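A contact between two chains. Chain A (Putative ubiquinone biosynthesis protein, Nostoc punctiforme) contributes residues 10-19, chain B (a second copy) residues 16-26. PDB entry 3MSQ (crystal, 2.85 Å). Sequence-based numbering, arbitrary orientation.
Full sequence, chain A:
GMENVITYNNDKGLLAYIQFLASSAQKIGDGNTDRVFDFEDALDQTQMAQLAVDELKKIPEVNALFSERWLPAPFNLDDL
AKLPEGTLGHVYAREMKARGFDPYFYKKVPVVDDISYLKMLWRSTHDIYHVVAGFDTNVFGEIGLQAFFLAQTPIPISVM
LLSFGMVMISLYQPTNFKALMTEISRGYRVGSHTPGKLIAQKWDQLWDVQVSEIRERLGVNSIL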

# COMPACT_ATOMS: atom_id res chain seq x y z
N ASN A 10 13.41 8.45 0.57
CA ASN A 10 12.50 8.20 1.69
C ASN A 10 11.23 7.51 1.24
O ASN A 10 10.71 6.68 1.98
CB ASN A 10 12.19 9.48 2.46
CG ASN A 10 13.40 10.14 3.05
OD1 ASN A 10 14.19 9.53 3.79
ND2 ASN A 10 13.57 11.42 2.79
N ASP A 11 10.74 7.80 0.02
CA ASP A 11 9.54 7.18 -0.56
C ASP A 11 9.66 5.67 -0.64
O ASP A 11 8.67 4.97 -0.42
CB ASP A 11 9.20 7.78 -1.93
CG ASP A 11 8.83 9.25 -1.87
OD1 ASP A 11 7.87 9.59 -1.12
OD2 ASP A 11 9.52 10.07 -2.54
N LYS A 12 10.89 5.16 -0.87
CA LYS A 12 11.17 3.72 -0.90
C LYS A 12 11.08 3.10 0.51
O LYS A 12 10.73 1.93 0.65
CB LYS A 12 12.49 3.42 -1.61
CG LYS A 12 12.38 3.58 -3.12
CD LYS A 12 13.52 2.88 -3.86
CE LYS A 12 13.58 3.27 -5.31
NZ LYS A 12 12.44 2.75 -6.11
N GLY A 13 11.32 3.92 1.53
CA GLY A 13 11.15 3.52 2.92
C GLY A 13 9.68 3.30 3.21
O GLY A 13 9.32 2.28 3.79
N LEU A 14 8.82 4.22 2.75
CA LEU A 14 7.36 4.11 2.89
C LEU A 14 6.83 2.89 2.13
O LEU A 14 5.96 2.18 2.65
CB LEU A 14 6.64 5.39 2.43
CG LEU A 14 5.11 5.41 2.62
CD1 LEU A 14 4.74 5.10 4.02
CD2 LEU A 14 4.50 6.71 2.14
N LEU A 15 7.36 2.64 0.93
CA LEU A 15 6.98 1.48 0.12
C LEU A 15 7.34 0.19 0.85
O LEU A 15 6.55 -0.76 0.83
CB LEU A 15 7.64 1.54 -1.27
CG LEU A 15 7.00 2.54 -2.26
CD1 LEU A 15 7.89 2.80 -3.43
CD2 LEU A 15 5.63 2.07 -2.75
N ALA A 16 8.50 0.18 1.54
CA ALA A 16 8.99 -0.97 2.31
C ALA A 16 8.08 -1.27 3.51
O ALA A 16 7.87 -2.45 3.85
CB ALA A 16 10.40 -0.71 2.77
N TYR A 17 7.56 -0.20 4.16
CA TYR A 17 6.68 -0.28 5.32
C TYR A 17 5.32 -0.82 4.88
O TYR A 17 4.76 -1.70 5.54
CB TYR A 17 6.59 1.10 6.00
CG TYR A 17 5.67 1.18 7.19
CD1 TYR A 17 5.93 0.47 8.36
CD2 TYR A 17 4.58 2.05 7.19
CE1 TYR A 17 5.09 0.57 9.47
CE2 TYR A 17 3.74 2.16 8.30
CZ TYR A 17 3.99 1.41 9.43
OH TYR A 17 3.15 1.52 10.52
N ILE A 18 4.80 -0.31 3.74
CA ILE A 18 3.53 -0.76 3.15
C ILE A 18 3.64 -2.26 2.78
O ILE A 18 2.73 -3.03 3.09
CB ILE A 18 3.14 0.15 1.94
CG1 ILE A 18 2.62 1.53 2.45
CG2 ILE A 18 2.11 -0.54 1.02
CD1 ILE A 18 2.51 2.62 1.41
N GLN A 19 4.79 -2.66 2.20
CA GLN A 19 5.11 -4.04 1.84
C GLN A 19 5.04 -4.91 3.11
O GLN A 19 4.31 -5.91 3.14
CB GLN A 19 6.50 -4.11 1.19
CG GLN A 19 6.96 -5.52 0.82
CD GLN A 19 8.46 -5.61 0.53
OE1 GLN A 19 9.15 -4.63 0.17
NE2 GLN A 19 8.99 -6.81 0.63
N ALA B 16 -7.24 1.24 4.55
CA ALA B 16 -7.50 2.64 4.88
C ALA B 16 -6.24 3.34 5.40
O ALA B 16 -6.02 4.53 5.10
CB ALA B 16 -8.61 2.72 5.90
N TYR B 17 -5.42 2.61 6.19
CA TYR B 17 -4.18 3.10 6.78
C TYR B 17 -3.14 3.27 5.68
O TYR B 17 -2.45 4.30 5.64
CB TYR B 17 -3.72 2.13 7.89
CG TYR B 17 -2.41 2.48 8.56
CD1 TYR B 17 -2.27 3.64 9.32
CD2 TYR B 17 -1.33 1.60 8.52
CE1 TYR B 17 -1.07 3.95 9.96
CE2 TYR B 17 -0.13 1.90 9.16
CZ TYR B 17 0.00 3.08 9.87
OH TYR B 17 1.20 3.37 10.49
N ILE B 18 -3.04 2.28 4.76
CA ILE B 18 -2.14 2.33 3.60
C ILE B 18 -2.50 3.53 2.71
O ILE B 18 -1.62 4.28 2.29
CB ILE B 18 -2.14 0.96 2.85
CG1 ILE B 18 -1.36 -0.11 3.65
CG2 ILE B 18 -1.61 1.11 1.41
CD1 ILE B 18 -1.55 -1.55 3.23
N GLN B 19 -3.82 3.75 2.49
CA GLN B 19 -4.37 4.87 1.73
C GLN B 19 -3.90 6.19 2.38
O GLN B 19 -3.31 7.04 1.70
CB GLN B 19 -5.91 4.78 1.69
CG GLN B 19 -6.59 5.93 0.96
CD GLN B 19 -8.09 6.02 1.25
OE1 GLN B 19 -8.77 5.05 1.63
NE2 GLN B 19 -8.64 7.20 1.02
N PHE B 20 -4.10 6.30 3.73
CA PHE B 20 -3.74 7.45 4.53
C PHE B 20 -2.23 7.76 4.46
O PHE B 20 -1.86 8.91 4.18
CB PHE B 20 -4.23 7.27 5.97
CG PHE B 20 -4.22 8.54 6.79
CD1 PHE B 20 -4.99 9.63 6.42
CD2 PHE B 20 -3.44 8.64 7.94
CE1 PHE B 20 -4.95 10.82 7.16
CE2 PHE B 20 -3.43 9.82 8.71
CZ PHE B 20 -4.16 10.90 8.30
N LEU B 21 -1.37 6.74 4.66
CA LEU B 21 0.07 6.93 4.60
C LEU B 21 0.48 7.46 3.23
O LEU B 21 1.23 8.45 3.15
CB LEU B 21 0.81 5.60 4.86
CG LEU B 21 0.67 4.94 6.24
CD1 LEU B 21 1.01 3.48 6.14
CD2 LEU B 21 1.54 5.59 7.27
N ALA B 22 -0.01 6.80 2.16
CA ALA B 22 0.33 7.12 0.78
C ALA B 22 -0.15 8.48 0.32
O ALA B 22 0.58 9.14 -0.42
CB ALA B 22 -0.16 6.02 -0.15
N SER B 23 -1.36 8.92 0.74
CA SER B 23 -1.89 10.23 0.35
C SER B 23 -1.09 11.32 1.04
O SER B 23 -0.74 12.32 0.40
CB SER B 23 -3.38 10.36 0.65
OG SER B 23 -3.67 10.16 2.02
N SER B 24 -0.69 11.05 2.30
CA SER B 24 0.11 11.94 3.13
C SER B 24 1.57 12.07 2.69
O SER B 24 2.33 12.76 3.35
CB SER B 24 0.04 11.50 4.59
OG SER B 24 -1.30 11.34 5.01
N ALA B 25 1.95 11.42 1.59
CA ALA B 25 3.29 11.51 1.02
C ALA B 25 3.30 12.32 -0.29
O ALA B 25 4.28 12.25 -1.05
CB ALA B 25 3.85 10.11 0.78
N GLN B 26 2.24 13.11 -0.56
CA GLN B 26 2.18 13.90 -1.81
C GLN B 26 2.51 15.41 -1.64
O GLN B 26 2.12 16.04 -0.65
CB GLN B 26 0.85 13.68 -2.55
CG GLN B 26 0.48 12.21 -2.81
CD GLN B 26 1.34 11.45 -3.82
OE1 GLN B 26 2.03 12.02 -4.68
NE2 GLN B 26 1.29 10.13 -3.75

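The two helices run antiparallel, at 179° between their N-to-C directions, and their axes come no closer than 11.0 Å. That spacing leaves room for side chains between them, and the contact is made largely by such groups. Its apolar centre is built from Leu A14, Tyr A17 and Ile A18 on one side, and from Ile B18, Leu B21 and Ala B25 on the other.

Leu B21 is the hub. Its CA-to-CB bond points toward chain A, and it touches three residues there. Its CD1 lies 3.7 Å from CE2 of Tyr A17, near the plane of that ring, so the methyl meets the ring at its edge. The same CD1 of Leu B21 is 4.5 Å from CG1 of Ile A18, a looser approach. CB of Leu B21 is 4.0 Å from CD1 of Leu A14. Leu A14, Tyr A17 and Ile A18 can all reach one leucine because Tyr A17 and Ile A18 lie three and four residues after Leu A14, and so fall on the same side of the helix.

Ile A18 and Ile B18 meet each other. CG2 of Ile A18 is 4.1 Å from CG2 of Ile B18, and the CA atoms of Ile A18 and Ile B18 are 6.5 Å apart. Both side chains adopt the same rotamer, m at chi1 and t at chi2. The burial is unequal, however: this contact covers 74 Å² of Ile A18 and 43 Å² of Ile B18.

Leu A14 carries the packing towards the C-terminal end of the chain B stretch. Its CD2 lies 3.7 Å from CB of Ala B25. It also packs against backbone, with CD2 of Leu A14 3.8 Å from O of Leu B21 and 4.4 Å from CA of Ala B22. Ala B25 lies beyond the end of the helix, within the type I turn from Ser B23 to Gln B26. Its CA-to-CB bond points toward chain A, so the turn still contributes a methyl to the apolar surface.

Further out, the rings of Tyr A17 and Tyr B17 approach through their edges. CE2 of Tyr A17 is 4.0 Å from CE2 of Tyr B17. The hydroxyls lie beyond these carbons and join in a short hydrogen bond, with OH of Tyr A17 2.7 Å from OH of Tyr B17. Each hydroxyl lies near the plane of the partner ring. Either oxygen could be the donor. This is the one hydrogen bond between the two stretches, and it gives the otherwise apolar contact a polar link.

Asp A11 lies beside Ala B25, at the end of the contact away from Ile A18 and Ile B18. Its CA-to-CB bond points sideways, but the carboxylate comes nearer to chain B. OD1 of Asp A11 lies 4.5 Å from both O and CB of Ala B25. Carboxylate and carbonyl oxygens are both acceptors, so this is proximity only. Both carboxylate oxygens are hydrogen-bonded elsewhere in the structure.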